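Long-range contacts in putative cytochrome P450 120 (Synechocystis sp., PDB 2VE3), which binds heme and retinoic acid and probably works as a cytochrome P450 monooxygenase, using molecular oxygen to oxidise organic substrates: residues L259-L263 with F396-M401; L147-F152 with G255-T260; S265-L270 with V311-I315. All blocks are in the same frame, centred on the assembly; numbering follows the deposited sequence.

Contact 1: residues L259-L263 with F396-M401; sequences LTSAL and FARLEM. With HEM (protoporphyrin IX containing Fe), chain C.
Both segments are internal turns of longer alpha-helices, 259-263 on helix 241-272 and 396-401 on helix 394-411. Their short axes approach to 10.6 Å and cross at -42°, nearer parallel than antiparallel. Leu259 lies level with Ala397 (CA-CA 6.6 Å) and Leu263 with Met401 (CA-CA 6.7 Å). Leu259 (chi1 m, chi2 130°, between wells) is a knob in the hole formed by Phe396, Ala397, Glu400 and Met401; its CD2 lies 3.6 Å from Ala397 O and 3.7 Å from Glu400 CB. Ala262 is small enough for its CB to meet Met401 SD at 3.7 Å, while Leu263 (mt) places CD2 3.8 Å from Met401 CG. The flexible thioether also reaches heme: Met401 CE is 3.8 Å from CBB. Phe396 CD2 and Leu259 CD1 approach heme CMC at 3.5 and 3.7 Å, forming an apolar wall beside the porphyrin, characteristic of the P450 I-helix and L-helix. Helix 143-159 adjoins Leu263 and Glu400, helix 121-137 touches Glu400, and Leu312 of helix 302-314 covers Ala262 and Met401.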
loop_
_atom_site.group_PDB
_atom_site.type_symbol
_atom_site.label_atom_id
_atom_site.label_comp_id
_atom_site.label_asym_id
_atom_site.label_seq_id
_atom_site.Cartn_x
_atom_site.Cartn_y
_atom_site.Cartn_z
ATOM N N LEU A 259 -0.076 4.192 -3.153
ATOM C CA LEU A 259 -0.927 5.245 -3.696
ATOM C C LEU A 259 -1.045 5.207 -5.201
ATOM O O LEU A 259 -2.076 5.569 -5.740
ATOM C CB LEU A 259 -0.509 6.629 -3.186
ATOM C CG LEU A 259 -1.300 6.800 -1.892
ATOM C CD1 LEU A 259 -0.436 7.239 -0.739
ATOM C CD2 LEU A 259 -2.555 7.684 -2.114
ATOM N N THR A 260 0.014 4.780 -5.887
ATOM C CA THR A 260 -0.077 4.501 -7.323
ATOM C C THR A 260 -1.214 3.516 -7.651
ATOM O O THR A 260 -2.024 3.770 -8.524
ATOM C CB THR A 260 1.242 3.954 -7.846
ATOM O OG1 THR A 260 2.211 5.018 -7.879
ATOM C CG2 THR A 260 1.048 3.406 -9.231
ATOM N N SER A 261 -1.252 2.394 -6.946
ATOM C CA SER A 261 -2.330 1.417 -7.077
ATOM C C SER A 261 -3.729 1.994 -6.714
ATOM O O SER A 261 -4.663 1.906 -7.522
ATOM C CB SER A 261 -2.000 0.156 -6.277
ATOM O OG SER A 261 -2.989 -0.834 -6.464
ATOM N N ALA A 262 -3.863 2.604 -5.532
ATOM C CA ALA A 262 -5.163 3.119 -5.090
ATOM C C ALA A 262 -5.752 4.111 -6.102
ATOM O O ALA A 262 -6.943 4.051 -6.406
ATOM C CB ALA A 262 -5.078 3.738 -3.692
ATOM N N LEU A 263 -4.909 4.999 -6.637
ATOM C CA LEU A 263 -5.388 6.052 -7.554
ATOM C C LEU A 263 -5.642 5.570 -8.969
ATOM O O LEU A 263 -6.535 6.108 -9.611
ATOM C CB LEU A 263 -4.452 7.265 -7.593
ATOM C CG LEU A 263 -4.014 7.945 -6.293
ATOM C CD1 LEU A 263 -3.168 9.156 -6.666
ATOM C CD2 LEU A 263 -5.179 8.338 -5.372
ATOM N N PHE A 396 -2.331 9.514 5.779
ATOM C CA PHE A 396 -1.634 10.076 4.632
ATOM C C PHE A 396 -2.228 9.568 3.312
ATOM O O PHE A 396 -2.448 10.357 2.397
ATOM C CB PHE A 396 -0.137 9.768 4.659
ATOM C CG PHE A 396 0.621 10.422 3.539
ATOM C CD1 PHE A 396 1.116 11.717 3.684
ATOM C CD2 PHE A 396 0.772 9.780 2.316
ATOM C CE1 PHE A 396 1.805 12.342 2.640
ATOM C CE2 PHE A 396 1.457 10.391 1.261
ATOM C CZ PHE A 396 1.973 11.681 1.417
ATOM N N ALA A 397 -2.437 8.250 3.219
ATOM C CA ALA A 397 -3.061 7.621 2.057
ATOM C C ALA A 397 -4.446 8.197 1.781
ATOM O O ALA A 397 -4.750 8.531 0.631
ATOM C CB ALA A 397 -3.162 6.133 2.253
ATOM N N ARG A 398 -5.283 8.288 2.833
ATOM C CA ARG A 398 -6.681 8.735 2.689
ATOM C C ARG A 398 -6.756 10.189 2.297
ATOM O O ARG A 398 -7.603 10.560 1.477
ATOM C CB ARG A 398 -7.511 8.499 3.959
ATOM C CG ARG A 398 -8.021 7.085 4.089
ATOM C CD ARG A 398 -8.592 6.814 5.476
ATOM N NE ARG A 398 -9.279 5.530 5.490
ATOM C CZ ARG A 398 -9.337 4.702 6.525
ATOM N NH1 ARG A 398 -8.731 5.005 7.671
ATOM N NH2 ARG A 398 -9.999 3.557 6.409
ATOM N N LEU A 399 -5.870 11.000 2.896
ATOM C CA LEU A 399 -5.685 12.392 2.501
ATOM C C LEU A 399 -5.417 12.543 1.000
ATOM O O LEU A 399 -6.129 13.286 0.322
ATOM C CB LEU A 399 -4.526 13.038 3.276
ATOM C CG LEU A 399 -4.253 14.506 2.938
ATOM C CD1 LEU A 399 -5.347 15.384 3.514
ATOM C CD2 LEU A 399 -2.900 14.938 3.476
ATOM N N GLU A 400 -4.405 11.835 0.493
ATOM C CA GLU A 400 -4.013 11.970 -0.910
ATOM C C GLU A 400 -5.090 11.441 -1.863
ATOM O O GLU A 400 -5.308 12.012 -2.921
ATOM C CB GLU A 400 -2.663 11.288 -1.190
ATOM C CG GLU A 400 -2.084 11.644 -2.561
ATOM C CD GLU A 400 -0.691 11.103 -2.834
ATOM O OE1 GLU A 400 0.103 10.890 -1.882
ATOM O OE2 GLU A 400 -0.379 10.920 -4.033
ATOM N N MET A 401 -5.753 10.358 -1.481
ATOM C CA MET A 401 -6.855 9.806 -2.263
ATOM C C MET A 401 -8.015 10.805 -2.336
ATOM O O MET A 401 -8.595 11.029 -3.402
ATOM C CB MET A 401 -7.320 8.486 -1.650
ATOM C CG MET A 401 -6.376 7.310 -1.875
ATOM S SD MET A 401 -7.033 5.746 -1.267
ATOM C CE MET A 401 -6.607 5.838 0.475
HETATM C CHA HEM C . 1.760 -1.410 6.976
HETATM C CHB HEM C . -1.579 -1.195 3.449
HETATM C CHC HEM C . -0.253 3.376 2.443
HETATM C CHD HEM C . 3.422 2.992 5.544
HETATM C C1A HEM C . 0.721 -1.771 6.128
HETATM C C2A HEM C . -0.004 -3.028 6.104
HETATM C C3A HEM C . -0.937 -2.950 5.135
HETATM C C4A HEM C . -0.813 -1.659 4.504
HETATM C CMA HEM C . -1.956 -4.025 4.712
HETATM C CAA HEM C . 0.229 -4.211 7.074
HETATM C CBA HEM C . 1.210 -5.243 6.525
HETATM C CGA HEM C . 1.480 -6.241 7.631
HETATM O O1A HEM C . 0.505 -6.937 8.043
HETATM O O2A HEM C . 2.655 -6.343 8.093
HETATM C C1B HEM C . -1.541 0.072 2.899
HETATM C C2B HEM C . -2.465 0.620 1.917
HETATM C C3B HEM C . -2.101 1.890 1.645
HETATM C C4B HEM C . -0.935 2.174 2.442
HETATM C CMB HEM C . -3.661 -0.157 1.323
HETATM C CAB HEM C . -2.736 2.917 0.652
HETATM C CBB HEM C . -4.055 3.002 0.417
HETATM C C1C HEM C . 0.830 3.709 3.222
HETATM C C2C HEM C . 1.480 5.003 3.285
HETATM C C3C HEM C . 2.502 4.905 4.146
HETATM C C4C HEM C . 2.531 3.527 4.638
HETATM C CMC HEM C . 1.023 6.270 2.512
HETATM C CAC HEM C . 3.478 6.035 4.585
HETATM C CBC HEM C . 4.442 6.530 3.801
HETATM C C1D HEM C . 3.366 1.751 6.144
HETATM C C2D HEM C . 4.402 1.217 6.988
HETATM C C3D HEM C . 3.898 -0.160 7.435
HETATM C C4D HEM C . 2.586 -0.307 6.834
HETATM C CMD HEM C . 5.747 1.899 7.352
HETATM C CAD HEM C . 4.609 -1.181 8.353
HETATM C CBD HEM C . 3.923 -1.151 9.716
HETATM C CGD HEM C . 4.597 -2.107 10.671
HETATM O O1D HEM C . 4.304 -2.002 11.889
HETATM O O2D HEM C . 5.422 -2.970 10.247
HETATM N NA HEM C . 0.202 -0.967 5.142
HETATM N NB HEM C . -0.607 1.044 3.184
HETATM N NC HEM C . 1.499 2.824 4.050
HETATM N ND HEM C . 2.307 0.840 6.084
HETATM FE FE HEM C . 0.657 1.076 4.792
#

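Contact 2: residues L147-F152 with G255-T260; sequences LRRMTF and GHETLT. With HEM (protoporphyrin IX containing Fe), chain C.
Helical segments 147-152 and 255-260 run roughly antiparallel, at 139°, with axes 8.5 Å apart; CA-CA distances are 5.6 Å for Arg148-Thr260 and 5.0 Å for Phe152-His256. Such closeness suits small Thr151 (chi1 p), whose OG1 hydrogen-bonds both His256 ND1 (3.0 Å) and Thr260 OG1 (2.8 Å). His256 (chi1 t) satisfies NE2 on Glu175. Its ring face receives the edge of Phe152, centroids 5.2 Å apart, with Phe152 CB in CH-pi contact 3.7 Å from the imidazole centroid. Arg148 salt-bridges Glu257: NH1 and NH2 both donate to OE1, at 2.9 and 3.0 Å. NE pairs with Glu175, NH1 also with Tyr144. Gly255, Glu257 and Thr258 belong to the P450 I-helix oxygen-binding motif; at Gly255 a CB would crowd the heme vinyl, whose CBC is 3.5 Å from Gly255 N. Thr258 OG1 is hydrogen-bonded to Ala254 O, and the residue touches retinoic acid. Helix 170-181 supplies Glu175 and packs Ile178 on Arg148, His256 and Glu257, while Glu400 of helix 394-411 touches Thr151 and Leu259.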
loop_
_atom_site.group_PDB
_atom_site.type_symbol
_atom_site.label_atom_id
_atom_site.label_comp_id
_atom_site.label_asym_id
_atom_site.label_seq_id
_atom_site.Cartn_x
_atom_site.Cartn_y
_atom_site.Cartn_z
ATOM N N LEU A 147 0.566 8.548 -13.165
ATOM C CA LEU A 147 0.197 8.477 -11.756
ATOM C C LEU A 147 1.413 8.121 -10.905
ATOM O O LEU A 147 1.551 8.638 -9.809
ATOM C CB LEU A 147 -0.931 7.467 -11.538
ATOM C CG LEU A 147 -2.306 7.870 -12.107
ATOM C CD1 LEU A 147 -3.199 6.643 -12.195
ATOM C CD2 LEU A 147 -2.988 8.975 -11.288
ATOM N N ARG A 148 2.292 7.267 -11.445
ATOM C CA ARG A 148 3.544 6.889 -10.791
ATOM C C ARG A 148 4.488 8.075 -10.646
ATOM O O ARG A 148 5.175 8.192 -9.633
ATOM C CB ARG A 148 4.252 5.754 -11.535
ATOM C CG ARG A 148 3.568 4.411 -11.399
ATOM C CD ARG A 148 4.450 3.257 -11.838
ATOM N NE ARG A 148 5.533 3.010 -10.893
ATOM C CZ ARG A 148 5.430 2.281 -9.787
ATOM N NH1 ARG A 148 4.272 1.704 -9.468
ATOM N NH2 ARG A 148 6.494 2.135 -8.990
ATOM N N ARG A 149 4.509 8.960 -11.643
ATOM C CA ARG A 149 5.343 10.171 -11.558
ATOM C C ARG A 149 4.821 11.102 -10.477
ATOM O O ARG A 149 5.588 11.560 -9.639
ATOM C CB ARG A 149 5.452 10.894 -12.903
ATOM C CG ARG A 149 6.193 10.085 -13.975
ATOM C CD ARG A 149 6.885 10.973 -15.025
ATOM N NE ARG A 149 8.330 11.061 -14.777
ATOM C CZ ARG A 149 9.240 10.211 -15.261
ATOM N NH1 ARG A 149 8.871 9.194 -16.043
ATOM N NH2 ARG A 149 10.522 10.374 -14.963
ATOM N N MET A 150 3.510 11.339 -10.485
ATOM C CA MET A 150 2.856 12.202 -9.513
ATOM C C MET A 150 3.031 11.722 -8.072
ATOM O O MET A 150 3.493 12.491 -7.232
ATOM C CB MET A 150 1.375 12.356 -9.834
ATOM C CG MET A 150 0.630 13.344 -8.914
ATOM S SD MET A 150 -1.171 13.180 -8.980
ATOM C CE MET A 150 -1.379 11.529 -8.346
ATOM N N THR A 151 2.665 10.468 -7.788
ATOM C CA THR A 151 2.667 9.996 -6.399
ATOM C C THR A 151 4.074 9.992 -5.821
ATOM O O THR A 151 4.242 10.288 -4.640
ATOM C CB THR A 151 2.045 8.589 -6.187
ATOM O OG1 THR A 151 2.813 7.596 -6.878
ATOM C CG2 THR A 151 0.602 8.547 -6.623
ATOM N N PHE A 152 5.074 9.650 -6.639
ATOM C CA PHE A 152 6.474 9.776 -6.199
ATOM C C PHE A 152 6.796 11.224 -5.850
ATOM O O PHE A 152 7.381 11.489 -4.804
ATOM C CB PHE A 152 7.499 9.222 -7.205
ATOM C CG PHE A 152 8.920 9.249 -6.676
ATOM C CD1 PHE A 152 9.316 8.371 -5.671
ATOM C CD2 PHE A 152 9.826 10.195 -7.122
ATOM C CE1 PHE A 152 10.614 8.422 -5.140
ATOM C CE2 PHE A 152 11.121 10.248 -6.604
ATOM C CZ PHE A 152 11.510 9.363 -5.618
ATOM N N GLY A 255 4.616 5.330 0.490
ATOM C CA GLY A 255 3.832 6.517 0.141
ATOM C C GLY A 255 3.620 6.632 -1.354
ATOM O O GLY A 255 2.691 7.297 -1.826
ATOM N N HIS A 256 4.523 5.986 -2.086
ATOM C CA HIS A 256 4.589 6.017 -3.533
ATOM C C HIS A 256 3.855 4.807 -4.141
ATOM O O HIS A 256 2.905 4.980 -4.890
ATOM C CB HIS A 256 6.069 6.071 -3.965
ATOM C CG HIS A 256 6.292 5.853 -5.425
ATOM N ND1 HIS A 256 5.491 6.418 -6.394
ATOM C CD2 HIS A 256 7.235 5.141 -6.080
ATOM C CE1 HIS A 256 5.935 6.062 -7.585
ATOM N NE2 HIS A 256 6.993 5.287 -7.420
ATOM N N GLU A 257 4.293 3.589 -3.822
ATOM C CA GLU A 257 3.719 2.396 -4.479
ATOM C C GLU A 257 2.221 2.174 -4.166
ATOM O O GLU A 257 1.405 1.994 -5.065
ATOM C CB GLU A 257 4.530 1.147 -4.142
ATOM C CG GLU A 257 4.026 -0.149 -4.811
ATOM C CD GLU A 257 4.230 -0.202 -6.341
ATOM O OE1 GLU A 257 4.980 0.636 -6.908
ATOM O OE2 GLU A 257 3.626 -1.104 -6.965
ATOM N N THR A 258 1.856 2.217 -2.893
ATOM C CA THR A 258 0.472 1.901 -2.529
ATOM C C THR A 258 -0.472 2.919 -3.180
ATOM O O THR A 258 -1.515 2.553 -3.720
ATOM C CB THR A 258 0.281 1.852 -0.970
ATOM O OG1 THR A 258 0.523 3.145 -0.405
ATOM C CG2 THR A 258 1.255 0.836 -0.327
ATOM N N LEU A 259 -0.076 4.192 -3.153
ATOM C CA LEU A 259 -0.927 5.245 -3.696
ATOM C C LEU A 259 -1.045 5.207 -5.201
ATOM O O LEU A 259 -2.076 5.569 -5.740
ATOM C CB LEU A 259 -0.509 6.629 -3.186
ATOM C CG LEU A 259 -1.300 6.800 -1.892
ATOM C CD1 LEU A 259 -0.436 7.239 -0.739
ATOM C CD2 LEU A 259 -2.555 7.684 -2.114
ATOM N N THR A 260 0.014 4.780 -5.887
ATOM C CA THR A 260 -0.077 4.501 -7.323
ATOM C C THR A 260 -1.214 3.516 -7.651
ATOM O O THR A 260 -2.024 3.770 -8.524
ATOM C CB THR A 260 1.242 3.954 -7.846
ATOM O OG1 THR A 260 2.211 5.018 -7.879
ATOM C CG2 THR A 260 1.048 3.406 -9.231
HETATM C CHA HEM C . 1.760 -1.410 6.976
HETATM C CHB HEM C . -1.579 -1.195 3.449
HETATM C CHC HEM C . -0.253 3.376 2.443
HETATM C CHD HEM C . 3.422 2.992 5.544
HETATM C C1A HEM C . 0.721 -1.771 6.128
HETATM C C2A HEM C . -0.004 -3.028 6.104
HETATM C C3A HEM C . -0.937 -2.950 5.135
HETATM C C4A HEM C . -0.813 -1.659 4.504
HETATM C CMA HEM C . -1.956 -4.025 4.712
HETATM C CAA HEM C . 0.229 -4.211 7.074
HETATM C CBA HEM C . 1.210 -5.243 6.525
HETATM C CGA HEM C . 1.480 -6.241 7.631
HETATM O O1A HEM C . 0.505 -6.937 8.043
HETATM O O2A HEM C . 2.655 -6.343 8.093
HETATM C C1B HEM C . -1.541 0.072 2.899
HETATM C C2B HEM C . -2.465 0.620 1.917
HETATM C C3B HEM C . -2.101 1.890 1.645
HETATM C C4B HEM C . -0.935 2.174 2.442
HETATM C CMB HEM C . -3.661 -0.157 1.323
HETATM C CAB HEM C . -2.736 2.917 0.652
HETATM C CBB HEM C . -4.055 3.002 0.417
HETATM C C1C HEM C . 0.830 3.709 3.222
HETATM C C2C HEM C . 1.480 5.003 3.285
HETATM C C3C HEM C . 2.502 4.905 4.146
HETATM C C4C HEM C . 2.531 3.527 4.638
HETATM C CMC HEM C . 1.023 6.270 2.512
HETATM C CAC HEM C . 3.478 6.035 4.585
HETATM C CBC HEM C . 4.442 6.530 3.801
HETATM C C1D HEM C . 3.366 1.751 6.144
HETATM C C2D HEM C . 4.402 1.217 6.988
HETATM C C3D HEM C . 3.898 -0.160 7.435
HETATM C C4D HEM C . 2.586 -0.307 6.834
HETATM C CMD HEM C . 5.747 1.899 7.352
HETATM C CAD HEM C . 4.609 -1.181 8.353
HETATM C CBD HEM C . 3.923 -1.151 9.716
HETATM C CGD HEM C . 4.597 -2.107 10.671
HETATM O O1D HEM C . 4.304 -2.002 11.889
HETATM O O2D HEM C . 5.422 -2.970 10.247
HETATM N NA HEM C . 0.202 -0.967 5.142
HETATM N NB HEM C . -0.607 1.044 3.184
HETATM N NC HEM C . 1.499 2.824 4.050
HETATM N ND HEM C . 2.307 0.840 6.084
HETATM FE FE HEM C . 0.657 1.076 4.792
#

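Contact 3: residues S265-L270 with V311-I315; sequences SFCLLL and VLRLI
This is buried apolar helix packing in the P450 fold, joining the C-terminal part of the I-helix (241-272) to the end of the K-helix (302-314). Segments 265-270 and 311-314 are helical; Ile315 leaves the helix at phi/psi -125/85. Phe266 lies level with Val311 (CA-CA 6.2 Å) and Ser265 with Ile315 (CA-CA 6.6 Å). Val311 (chi1 t), compact and beta-branched, is a knob among Ser265, Phe266, Leu269 and Leu270, with CG1 3.7 Å from Ser265 CB. Leu269 (mt) lies between Val311, Leu314 and Ile315: CD2 is 3.7 Å from Leu314 CD2, and CD1 is 3.8 Å from Ile315 CD1 and 4.1 Å from Val311 CG2. Val311, Leu314 and Ile315 point toward the I-helix; Arg313 is instead salt-bridged to Glu310, the P450 ExxR pair. Small Ser265 hydrogen-bonds Ser261 O one turn back, satisfying its hydroxyl within the apolar interface. A water bridges the segments where the K-helix ends: it lies 2.4 Å from Ser265 OG and donates to Ile315 O at 2.8 Å.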
loop_
_atom_site.group_PDB
_atom_site.type_symbol
_atom_site.label_atom_id
_atom_site.label_comp_id
_atom_site.label_asym_id
_atom_site.label_seq_id
_atom_site.Cartn_x
_atom_site.Cartn_y
_atom_site.Cartn_z
ATOM N N SER A 265 -6.691 2.536 -9.450
ATOM C CA SER A 265 -7.959 1.850 -9.142
ATOM C C SER A 265 -9.136 2.812 -9.147
ATOM O O SER A 265 -10.156 2.501 -9.737
ATOM C CB SER A 265 -7.901 1.108 -7.813
ATOM O OG SER A 265 -6.884 0.119 -7.850
ATOM N N PHE A 266 -8.983 3.967 -8.492
ATOM C CA PHE A 266 -10.027 5.009 -8.459
ATOM C C PHE A 266 -10.324 5.541 -9.860
ATOM O O PHE A 266 -11.481 5.822 -10.213
ATOM C CB PHE A 266 -9.608 6.175 -7.543
ATOM C CG PHE A 266 -10.579 7.329 -7.543
ATOM C CD1 PHE A 266 -11.644 7.360 -6.640
ATOM C CD2 PHE A 266 -10.445 8.370 -8.464
ATOM C CE1 PHE A 266 -12.553 8.407 -6.650
ATOM C CE2 PHE A 266 -11.373 9.430 -8.491
ATOM C CZ PHE A 266 -12.420 9.440 -7.572
ATOM N N CYS A 267 -9.268 5.715 -10.646
ATOM C CA CYS A 267 -9.414 6.195 -12.016
ATOM C C CYS A 267 -10.052 5.118 -12.877
ATOM O O CYS A 267 -10.870 5.416 -13.742
ATOM C CB CYS A 267 -8.062 6.597 -12.610
ATOM S SG CYS A 267 -7.317 8.020 -11.861
ATOM N N LEU A 268 -9.656 3.873 -12.652
ATOM C CA LEU A 268 -10.297 2.749 -13.306
ATOM C C LEU A 268 -11.790 2.688 -12.948
ATOM O O LEU A 268 -12.650 2.768 -13.840
ATOM C CB LEU A 268 -9.571 1.439 -12.958
ATOM C CG LEU A 268 -10.068 0.092 -13.502
ATOM C CD1 LEU A 268 -10.279 0.111 -15.008
ATOM C CD2 LEU A 268 -9.109 -1.037 -13.104
ATOM N N LEU A 269 -12.099 2.587 -11.658
ATOM C CA LEU A 269 -13.497 2.374 -11.215
ATOM C C LEU A 269 -14.476 3.531 -11.424
ATOM O O LEU A 269 -15.642 3.323 -11.770
ATOM C CB LEU A 269 -13.538 1.889 -9.769
ATOM C CG LEU A 269 -12.906 0.514 -9.580
ATOM C CD1 LEU A 269 -12.558 0.243 -8.084
ATOM C CD2 LEU A 269 -13.847 -0.530 -10.141
ATOM N N LEU A 270 -14.015 4.748 -11.207
ATOM C CA LEU A 270 -14.898 5.900 -11.401
ATOM C C LEU A 270 -14.900 6.260 -12.869
ATOM O O LEU A 270 -15.735 7.025 -13.315
ATOM C CB LEU A 270 -14.480 7.073 -10.519
ATOM C CG LEU A 270 -15.011 7.123 -9.071
ATOM C CD1 LEU A 270 -16.476 7.461 -9.012
ATOM C CD2 LEU A 270 -14.719 5.848 -8.255
ATOM N N VAL A 311 -13.402 1.362 -3.244
ATOM C CA VAL A 311 -12.238 1.205 -4.151
ATOM C C VAL A 311 -11.210 0.264 -3.504
ATOM O O VAL A 311 -10.831 -0.745 -4.101
ATOM C CB VAL A 311 -11.583 2.579 -4.541
ATOM C CG1 VAL A 311 -10.246 2.374 -5.210
ATOM C CG2 VAL A 311 -12.475 3.369 -5.482
ATOM N N LEU A 312 -10.785 0.584 -2.278
ATOM C CA LEU A 312 -9.808 -0.225 -1.515
ATOM C C LEU A 312 -10.308 -1.640 -1.228
ATOM O O LEU A 312 -9.508 -2.574 -1.060
ATOM C CB LEU A 312 -9.449 0.461 -0.179
ATOM C CG LEU A 312 -8.753 1.836 -0.203
ATOM C CD1 LEU A 312 -8.542 2.372 1.201
ATOM C CD2 LEU A 312 -7.440 1.833 -0.981
ATOM N N ARG A 313 -11.634 -1.787 -1.138
ATOM C CA ARG A 313 -12.244 -3.080 -0.893
ATOM C C ARG A 313 -12.100 -3.924 -2.152
ATOM O O ARG A 313 -11.561 -5.023 -2.108
ATOM C CB ARG A 313 -13.725 -2.921 -0.477
ATOM C CG ARG A 313 -14.352 -4.135 0.211
ATOM C CD ARG A 313 -14.825 -5.218 -0.783
ATOM N NE ARG A 313 -15.705 -4.701 -1.844
ATOM C CZ ARG A 313 -16.146 -5.413 -2.888
ATOM N NH1 ARG A 313 -15.814 -6.685 -3.034
ATOM N NH2 ARG A 313 -16.919 -4.843 -3.796
ATOM N N LEU A 314 -12.604 -3.398 -3.265
ATOM C CA LEU A 314 -12.627 -4.124 -4.531
ATOM C C LEU A 314 -11.230 -4.392 -5.080
ATOM O O LEU A 314 -10.945 -5.499 -5.526
ATOM C CB LEU A 314 -13.499 -3.396 -5.574
ATOM C CG LEU A 314 -13.731 -4.096 -6.928
ATOM C CD1 LEU A 314 -14.278 -5.525 -6.793
ATOM C CD2 LEU A 314 -14.623 -3.268 -7.848
ATOM N N ILE A 315 -10.362 -3.389 -5.059
ATOM C CA ILE A 315 -8.991 -3.570 -5.554
ATOM C C ILE A 315 -7.975 -3.167 -4.473
ATOM O O ILE A 315 -7.503 -2.038 -4.470
ATOM C CB ILE A 315 -8.732 -2.745 -6.845
ATOM C CG1 ILE A 315 -9.806 -3.010 -7.915
ATOM C CG2 ILE A 315 -7.343 -3.061 -7.412
ATOM C CD1 ILE A 315 -9.723 -2.051 -9.088
HETATM O O HOH W 1 -5.603 -0.527 -5.868
#

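All three contacts are buried and share helix 241-272, which meets a different helix in each. Contacts 1 and 2 overlap at Leu259 and Thr260 and both border the heme: Leu259 faces helix 394-411 in one, Thr260 faces helix 143-159 in the other. Contact 3 lies further along the helix, its centre about 11 Å from that of contact 1 and 15 Å from that of contact 2; it still touches contact 1, Ala262 O lying 3.9 Å from Val311 CG1. Chemistry follows place: contact 2 is the most polar, with a salt bridge and hydroxyl-imidazole hydrogen bonding beside an aromatic pair; contact 1 is mostly apolar against porphyrin; contact 3 is mainly aliphatic, with Phe266 alongside and one bridging water.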